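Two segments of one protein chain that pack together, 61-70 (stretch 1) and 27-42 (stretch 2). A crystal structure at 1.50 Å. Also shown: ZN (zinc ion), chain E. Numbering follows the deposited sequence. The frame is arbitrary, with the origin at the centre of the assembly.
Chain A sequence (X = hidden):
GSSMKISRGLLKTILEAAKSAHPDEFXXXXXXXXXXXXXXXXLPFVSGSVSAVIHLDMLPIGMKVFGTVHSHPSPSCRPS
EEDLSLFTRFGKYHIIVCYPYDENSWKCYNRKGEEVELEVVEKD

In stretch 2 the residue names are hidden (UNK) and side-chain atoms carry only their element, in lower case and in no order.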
ATOM      1  N   ILE A  61     -15.897   3.879 -15.006  1.00 34.84           N
ATOM      2  CA  ILE A  61     -15.065   3.134 -15.943  1.00 37.41           C
ATOM      3  C   ILE A  61     -13.604   3.559 -15.832  1.00 38.77           C
ATOM      4  O   ILE A  61     -13.305   4.699 -15.468  1.00 37.82           O
ATOM      5  CB  ILE A  61     -15.536   3.348 -17.397  1.00 37.97           C
ATOM      6  CG1 ILE A  61     -15.463   4.834 -17.757  1.00 39.46           C
ATOM      7  CG2 ILE A  61     -16.959   2.837 -17.562  1.00 35.59           C
ATOM      8  CD1 ILE A  61     -15.827   5.140 -19.198  1.00 41.89           C
ATOM      9  N   GLY A  62     -12.701   2.636 -16.145  1.00 37.92           N
ATOM     10  CA  GLY A  62     -11.281   2.932 -16.078  1.00 41.41           C
ATOM     11  C   GLY A  62     -10.611   2.367 -14.841  1.00 43.49           C
ATOM     12  O   GLY A  62      -9.384   2.274 -14.782  1.00 44.61           O
ATOM     13  N   MET A  63     -11.414   1.985 -13.852  1.00 44.65           N
ATOM     14  CA  MET A  63     -10.900   1.429 -12.605  1.00 45.90           C
ATOM     15  C   MET A  63      -9.954   0.253 -12.823  1.00 44.40           C
ATOM     16  O   MET A  63     -10.192  -0.601 -13.677  1.00 45.68           O
ATOM     17  CB  MET A  63     -12.059   0.989 -11.708  1.00 49.07           C
ATOM     18  CG  MET A  63     -12.808   2.134 -11.047  1.00 53.65           C
ATOM     19  SD  MET A  63     -11.788   3.039  -9.859  1.00 58.27           S
ATOM     20  CE  MET A  63     -11.346   4.486 -10.807  1.00 57.85           C
ATOM     21  N   LYS A  64      -8.881   0.216 -12.038  1.00 41.50           N
ATOM     22  CA  LYS A  64      -7.891  -0.850 -12.130  1.00 37.87           C
ATOM     23  C   LYS A  64      -7.289  -1.145 -10.758  1.00 34.40           C
ATOM     24  O   LYS A  64      -7.293  -0.290  -9.873  1.00 34.36           O
ATOM     25  CB  LYS A  64      -6.781  -0.447 -13.106  1.00 41.62           C
ATOM     26  CG  LYS A  64      -7.288  -0.106 -14.499  1.00 45.07           C
ATOM     27  CD  LYS A  64      -6.187   0.419 -15.405  1.00 49.23           C
ATOM     28  CE  LYS A  64      -6.754   0.816 -16.763  1.00 50.92           C
ATOM     29  NZ  LYS A  64      -5.716   1.355 -17.684  1.00 53.24           N
ATOM     30  N   VAL A  65      -6.782  -2.363 -10.585  1.00 33.34           N
ATOM     31  CA  VAL A  65      -6.160  -2.770  -9.329  1.00 29.27           C
ATOM     32  C   VAL A  65      -4.648  -2.706  -9.497  1.00 28.24           C
ATOM     33  O   VAL A  65      -4.051  -3.545 -10.169  1.00 28.28           O
ATOM     34  CB  VAL A  65      -6.559  -4.212  -8.938  1.00 30.07           C
ATOM     35  CG1 VAL A  65      -5.782  -4.656  -7.701  1.00 26.71           C
ATOM     36  CG2 VAL A  65      -8.051  -4.277  -8.670  1.00 29.37           C
ATOM     37  N   PHE A  66      -4.031  -1.704  -8.881  1.00 25.10           N
ATOM     38  CA  PHE A  66      -2.592  -1.524  -8.982  1.00 23.57           C
ATOM     39  C   PHE A  66      -1.807  -2.487  -8.106  1.00 22.91           C
ATOM     40  O   PHE A  66      -0.642  -2.770  -8.374  1.00 22.55           O
ATOM     41  CB  PHE A  66      -2.219  -0.084  -8.623  1.00 24.55           C
ATOM     42  CG  PHE A  66      -2.864   0.945  -9.506  1.00 22.79           C
ATOM     43  CD1 PHE A  66      -2.617   0.956 -10.876  1.00 27.66           C
ATOM     44  CD2 PHE A  66      -3.724   1.898  -8.971  1.00 28.52           C
ATOM     45  CE1 PHE A  66      -3.218   1.907 -11.701  1.00 28.26           C
ATOM     46  CE2 PHE A  66      -4.328   2.852  -9.787  1.00 30.42           C
ATOM     47  CZ  PHE A  66      -4.074   2.856 -11.155  1.00 30.20           C
ATOM     48  N   GLY A  67      -2.444  -2.985  -7.054  1.00 22.80           N
ATOM     49  CA  GLY A  67      -1.755  -3.903  -6.175  1.00 19.80           C
ATOM     50  C   GLY A  67      -2.356  -3.926  -4.788  1.00 16.62           C
ATOM     51  O   GLY A  67      -3.572  -3.821  -4.626  1.00 22.43           O
ATOM     52  N   THR A  68      -1.498  -4.050  -3.783  1.00 19.19           N
ATOM     53  CA  THR A  68      -1.968  -4.111  -2.408  1.00 17.76           C
ATOM     54  C   THR A  68      -1.223  -3.166  -1.491  1.00 15.98           C
ATOM     55  O   THR A  68      -0.149  -2.669  -1.814  1.00 16.92           O
ATOM     56  CB  THR A  68      -1.785  -5.519  -1.808  1.00 19.61           C
ATOM     57  OG1 THR A  68      -0.386  -5.780  -1.631  1.00 19.26           O
ATOM     58  CG2 THR A  68      -2.390  -6.576  -2.718  1.00 22.23           C
ATOM     59  N   VAL A  69      -1.822  -2.929  -0.333  1.00 15.69           N
ATOM     60  CA  VAL A  69      -1.215  -2.105   0.689  1.00 15.81           C
ATOM     61  C   VAL A  69      -1.570  -2.767   2.012  1.00 15.21           C
ATOM     62  O   VAL A  69      -2.708  -3.172   2.218  1.00 15.14           O
ATOM     63  CB  VAL A  69      -1.746  -0.644   0.674  1.00 17.49           C
ATOM     64  CG1 VAL A  69      -3.260  -0.622   0.737  1.00 16.68           C
ATOM     65  CG2 VAL A  69      -1.155   0.126   1.853  1.00 19.34           C
ATOM     66  N   HIS A  70      -0.580  -2.934   2.881  1.00 14.65           N
ATOM     67  CA  HIS A  70      -0.850  -3.508   4.191  1.00 14.05           C
ATOM     68  C   HIS A  70       0.070  -2.866   5.207  1.00 14.54           C
ATOM     69  O   HIS A  70       1.095  -2.281   4.849  1.00 15.63           O
ATOM     70  CB  HIS A  70      -0.720  -5.049   4.199  1.00 14.41           C
ATOM     71  CG  HIS A  70       0.684  -5.568   4.182  1.00 16.66           C
ATOM     72  ND1 HIS A  70       1.452  -5.630   3.040  1.00 14.88           N
ATOM     73  CD2 HIS A  70       1.428  -6.133   5.165  1.00 16.75           C
ATOM     74  CE1 HIS A  70       2.603  -6.215   3.316  1.00 15.10           C
ATOM     75  NE2 HIS A  70       2.614  -6.531   4.598  1.00 17.64           N
ATOM     76  N   UNK A  27      -5.166  -4.192   5.513  1.00 13.59           N
ATOM     77  CA  UNK A  27      -4.807  -4.581   4.159  1.00 14.72           C
ATOM     78  C   UNK A  27      -5.943  -4.188   3.231  1.00 14.40           C
ATOM     79  O   UNK A  27      -7.115  -4.237   3.605  1.00 15.63           O
ATOM     80  c   UNK A  27      -4.524  -6.105   4.034  1.00 14.34           C
ATOM     81  c   UNK A  27      -3.385  -7.828   2.492  1.00 16.13           C
ATOM     82  c   UNK A  27      -5.789  -6.897   4.297  1.00 16.80           C
ATOM     83  c   UNK A  27      -3.967  -6.418   2.637  1.00 16.31           C
ATOM     84  N   UNK A  28      -5.580  -3.773   2.025  1.00 15.85           N
ATOM     85  CA  UNK A  28      -6.552  -3.372   1.023  1.00 17.01           C
ATOM     86  C   UNK A  28      -5.890  -3.417  -0.344  1.00 17.79           C
ATOM     87  O   UNK A  28      -4.675  -3.576  -0.452  1.00 16.03           O
ATOM     88  c   UNK A  28      -7.051  -1.961   1.310  1.00 16.64           C
ATOM     89  N   UNK A  29      -6.701  -3.295  -1.388  1.00 20.53           N
ATOM     90  CA  UNK A  29      -6.178  -3.286  -2.744  1.00 21.20           C
ATOM     91  C   UNK A  29      -6.103  -1.835  -3.190  1.00 21.69           C
ATOM     92  O   UNK A  29      -7.017  -1.053  -2.941  1.00 21.98           O
ATOM     93  c   UNK A  29      -7.097  -4.061  -3.687  1.00 23.49           C
ATOM     94  c   UNK A  29      -6.062  -6.282  -3.220  1.00 22.29           C
ATOM     95  c   UNK A  29      -8.287  -6.141  -4.373  1.00 25.53           C
ATOM     96  c   UNK A  29      -7.371  -5.519  -3.321  1.00 22.53           C
ATOM     97  N   UNK A  30      -4.999  -1.480  -3.831  1.00 21.75           N
ATOM     98  CA  UNK A  30      -4.802  -0.127  -4.330  1.00 21.03           C
ATOM     99  C   UNK A  30      -5.522  -0.022  -5.672  1.00 25.17           C
ATOM    100  O   UNK A  30      -5.364  -0.884  -6.535  1.00 24.59           O
ATOM    101  c   UNK A  30      -2.484   0.125  -3.205  1.00 20.72           C
ATOM    102  c   UNK A  30      -3.309   0.142  -4.497  1.00 19.43           C
ATOM    103  c   UNK A  30      -0.999   0.105  -3.528  1.00 18.02           C
ATOM    104  c   UNK A  30      -2.842   1.343  -2.365  1.00 20.07           C
ATOM    105  N   UNK A  31      -6.326   1.020  -5.846  1.00 23.34           N
ATOM    106  CA  UNK A  31      -7.061   1.179  -7.094  1.00 28.98           C
ATOM    107  C   UNK A  31      -7.144   2.621  -7.574  1.00 28.63           C
ATOM    108  O   UNK A  31      -6.678   3.544  -6.909  1.00 30.31           O
ATOM    109  o   UNK A  31      -9.223   1.301  -5.971  1.00 35.15           O
ATOM    110  c   UNK A  31      -8.474   0.602  -6.953  1.00 28.03           C
ATOM    111  N   UNK A  32      -7.748   2.796  -8.744  1.00 34.13           N
ATOM    112  CA  UNK A  32      -7.896   4.114  -9.329  1.00 36.75           C
ATOM    113  C   UNK A  32      -7.816   4.013 -10.839  1.00 39.19           C
ATOM    114  O   UNK A  32      -7.746   2.913 -11.386  1.00 39.34           O
ATOM    115  N   UNK A  33      -7.827   5.154 -11.517  1.00 42.58           N
ATOM    116  CA  UNK A  33      -7.745   5.166 -12.972  1.00 46.61           C
ATOM    117  C   UNK A  33      -6.458   5.828 -13.440  1.00 47.52           C
ATOM    118  O   UNK A  33      -5.670   6.322 -12.632  1.00 50.76           O
ATOM    119  o   UNK A  33     -10.142   5.172 -13.377  1.00 50.95           O
ATOM    120  c   UNK A  33      -8.945   5.903 -13.573  1.00 46.67           C
ATOM    121  N   UNK A  34      -6.252   5.829 -14.751  1.00 48.50           N
ATOM    122  CA  UNK A  34      -5.068   6.433 -15.343  1.00 48.73           C
ATOM    123  C   UNK A  34      -3.790   5.881 -14.712  1.00 46.65           C
ATOM    124  O   UNK A  34      -3.527   4.680 -14.774  1.00 47.36           O
ATOM    125  c   UNK A  34      -4.075   8.712 -15.981  1.00 53.54           C
ATOM    126  c   UNK A  34      -3.154  10.974 -16.565  1.00 56.09           C
ATOM    127  c   UNK A  34      -5.124   7.955 -15.181  1.00 50.88           C
ATOM    128  c   UNK A  34      -4.188  10.210 -15.751  1.00 55.92           C
ATOM    129  n   UNK A  34      -3.250  12.442 -16.334  1.00 56.32           N
ATOM    130  N   UNK A  35      -3.003   6.758 -14.099  1.00 44.18           N
ATOM    131  CA  UNK A  35      -1.749   6.348 -13.478  1.00 42.42           C
ATOM    132  C   UNK A  35      -1.636   6.868 -12.052  1.00 38.46           C
ATOM    133  O   UNK A  35      -0.537   7.136 -11.567  1.00 39.84           O
ATOM    134  c   UNK A  35      -0.571   6.866 -14.305  1.00 43.32           C
ATOM    135  c   UNK A  35      -0.456   8.377 -14.264  1.00 43.19           C
ATOM    136  o   UNK A  35       0.671   8.884 -14.084  1.00 44.57           O
ATOM    137  o   UNK A  35      -1.494   9.056 -14.418  1.00 41.80           O
ATOM    138  N   UNK A  36      -2.773   7.006 -11.379  1.00 34.96           N
ATOM    139  CA  UNK A  36      -2.775   7.501 -10.010  1.00 29.97           C
ATOM    140  C   UNK A  36      -3.576   6.619  -9.055  1.00 29.14           C
ATOM    141  O   UNK A  36      -4.742   6.307  -9.306  1.00 27.14           O
ATOM    142  c   UNK A  36      -3.349   8.939  -9.935  1.00 29.56           C
ATOM    143  c   UNK A  36      -3.351   9.428  -8.494  1.00 28.05           C
ATOM    144  c   UNK A  36      -2.527   9.874 -10.806  1.00 31.49           C
ATOM    145  N   UNK A  37      -2.934   6.213  -7.966  1.00 27.00           N
ATOM    146  CA  UNK A  37      -3.594   5.406  -6.947  1.00 24.54           C
ATOM    147  C   UNK A  37      -4.360   6.421  -6.108  1.00 23.14           C
ATOM    148  O   UNK A  37      -3.751   7.279  -5.475  1.00 22.42           O
ATOM    149  c   UNK A  37      -1.518   3.869  -6.753  1.00 25.14           C
ATOM    150  s   UNK A  37      -0.230   3.289  -5.608  1.00 24.91           S
ATOM    151  c   UNK A  37      -2.571   4.705  -6.044  1.00 22.36           C
ATOM    152  c   UNK A  37       0.316   1.817  -6.432  1.00 29.05           C
ATOM    153  N   UNK A  38      -5.686   6.338  -6.103  1.00 25.34           N
ATOM    154  CA  UNK A  38      -6.473   7.284  -5.321  1.00 26.31           C
ATOM    155  C   UNK A  38      -7.735   6.667  -4.734  1.00 25.93           C
ATOM    156  O   UNK A  38      -8.593   7.377  -4.210  1.00 27.05           O
ATOM    157  o   UNK A  38      -8.480   7.287  -7.428  1.00 36.29           O
ATOM    158  c   UNK A  38      -7.530   8.094  -7.475  1.00 32.36           C
ATOM    159  c   UNK A  38      -6.850   8.492  -6.181  1.00 30.13           C
ATOM    160  o   UNK A  38      -7.117   8.592  -8.543  1.00 38.12           O
ATOM    161  N   UNK A  39      -7.839   5.346  -4.826  1.00 26.77           N
ATOM    162  CA  UNK A  39      -8.995   4.626  -4.306  1.00 28.58           C
ATOM    163  C   UNK A  39      -8.541   3.341  -3.625  1.00 28.18           C
ATOM    164  O   UNK A  39      -7.456   2.836  -3.899  1.00 26.61           O
ATOM    165  o   UNK A  39     -12.914   6.058  -5.729  1.00 47.86           O
ATOM    166  c   UNK A  39     -10.637   5.481  -6.080  1.00 38.54           C
ATOM    167  c   UNK A  39     -11.769   6.022  -5.232  1.00 44.32           C
ATOM    168  o   UNK A  39     -11.518   6.409  -4.071  1.00 46.91           O
ATOM    169  c   UNK A  39      -9.956   4.282  -5.445  1.00 33.88           C
ATOM    170  N   UNK A  40      -9.379   2.816  -2.739  1.00 27.34           N
ATOM    171  CA  UNK A  40      -9.055   1.583  -2.039  1.00 28.16           C
ATOM    172  C   UNK A  40     -10.193   0.583  -2.100  1.00 27.99           C
ATOM    173  O   UNK A  40     -11.363   0.947  -1.982  1.00 32.08           O
ATOM    174  c   UNK A  40      -8.743   1.856  -0.563  1.00 28.01           C
ATOM    175  c   UNK A  40      -6.251   1.854  -0.702  1.00 27.12           C
ATOM    176  c   UNK A  40      -7.465   2.604  -0.187  1.00 27.71           C
ATOM    177  c   UNK A  40      -7.400   2.746   1.329  1.00 28.10           C
ATOM    178  N   UNK A  41      -9.834  -0.678  -2.300  1.00 29.46           N
ATOM    179  CA  UNK A  41     -10.802  -1.762  -2.306  1.00 29.17           C
ATOM    180  C   UNK A  41     -10.552  -2.379  -0.937  1.00 26.16           C
ATOM    181  O   UNK A  41      -9.557  -3.072  -0.734  1.00 22.32           O
ATOM    182  c   UNK A  41     -11.453  -3.989  -3.269  1.00 36.75           C
ATOM    183  c   UNK A  41     -10.498  -2.807  -3.402  1.00 34.05           C
ATOM    184  c   UNK A  41     -10.285  -3.093  -5.929  1.00 36.70           C
ATOM    185  c   UNK A  41     -10.629  -2.164  -4.786  1.00 36.90           C
ATOM    186  N   UNK A  42     -11.433  -2.098   0.014  1.00 22.81           N
ATOM    187  CA  UNK A  42     -11.251  -2.621   1.361  1.00 23.66           C
ATOM    188  C   UNK A  42     -11.422  -4.128   1.473  1.00 22.69           C
ATOM    189  O   UNK A  42     -12.255  -4.729   0.795  1.00 26.22           O
ATOM    190  c   UNK A  42     -12.183  -1.896   2.328  1.00 25.61           C
ATOM    191  c   UNK A  42     -12.083   1.817   1.537  1.00 31.96           C
ATOM    192  c   UNK A  42     -11.111   0.070   3.460  1.00 28.70           C
ATOM    193  c   UNK A  42     -12.385   0.461   1.471  1.00 30.33           C
ATOM    194  c   UNK A  42     -11.901  -0.424   2.430  1.00 27.79           C
ATOM    195  c   UNK A  42     -11.289   2.301   2.572  1.00 33.13           C
ATOM    196  c   UNK A  42     -10.802   1.425   3.536  1.00 29.77           C
TER
HETATM  197 ZN    ZN E 201       4.166  -7.665   5.690  1.00 17.89          ZN

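Position 27 carries four carbons, forked at the first, one arm two carbons long; the longer arm packs on His70 CB. This is Ile27, whose beta-branching suits a strand. Its CG1 lies 3.9 Å from His70 CB, beside the base of a side chain whose NE2 binds the zinc ion at 2.2 Å.

Position 28 has a single carbon, its CB, 4.1 Å from Val69 CG1. It is Ala28, a small group on a buried face, while its backbone N and O each bond to Val69.

Position 29 has four carbons forked at the second, one tip against the Thr68 methyl: Leu29. Its CD2 meets Thr68 CG2 at 3.7 Å, methyl against methyl, on the face it shares with Ile27.

Position 30 shows the same pattern, four carbons forked at the second, but points to the opposite face, touching Val69 and Phe66. It is Leu30: its CD2 approaches Val69 CG1 to 3.7 Å and its CB lies 4.3 Å from Phe66 CB; a leucine fills this buried space.

Position 31 holds one carbon and then an oxygen, its CB 3.3 Å from Lys64 O: Ser31, a short side chain. The 3.2 Å contact between Ser31 CA and Lys64 O is a backbone one that any residue with a CA hydrogen could make.

Position 32 has no side-chain atoms and is Gly32. A CB here would be 3.5 Å from Phe66 CE2 and would clash with the carbonyl O of position 36 at 2.5 Å; the backbone angles, 146/-175, themselves call for glycine.

Position 33 again has one carbon and one oxygen, the oxygen close to Gly62 and Met63: Ser33. Its OG lies 2.9 Å from Met63 CE and 3.2 Å from Gly62 C, so a compact side chain fits this crowded spot.

Position 34 is a row of four carbons ending in nitrogen, its backbone O near the plane of the Phe66 ring, at its edge: Lys34. Its CA-to-CB bond points away from stretch 1, and the side chain comes no nearer than 6.6 Å; all four chi angles are t, as suits an exposed turn.

At position 35, two carbons, the second carrying two oxygens, make a carboxylate: Asp35, whose OD2 is hydrogen-bonded elsewhere in the structure. Position 36, one carbon carrying two more, has its backbone O 3.5 Å from Phe66 CE2. It is Val36, beta-branched as suits a strand.

Position 37 is unbranched, two carbons, sulfur and a carbon, lying by the Phe66 ring: Met37. Its flexible chain places CG 3.7 Å from Phe66 CD2.

Position 38 repeats the pattern of 35: Asp38. Position 39 has three carbons, the third bearing two oxygens: Glu39, exposed. This contact sets no demand on either.

Position 40, four carbons forked at the second, nears Val69: Leu40, with CD2 4.1 Å from Val69 CG1, apolar against apolar. Position 41, four carbons forked at the first, one arm two carbons long, reaches Val65: Ile41, its CD1 3.7 Å from Val65 CG2. Position 42, one carbon and a six-carbon ring, is Phe42, out of reach and under no demand here.

The contact works as an antiparallel strand pair. Phe66 sits in a bulge, where its N bonds to Leu30 O (2.8 Å) and its side chain turns toward stretch 2, becoming the most extensively covered residue.

Stretch 2 (27-42) IALLSGSKDVMDELIF
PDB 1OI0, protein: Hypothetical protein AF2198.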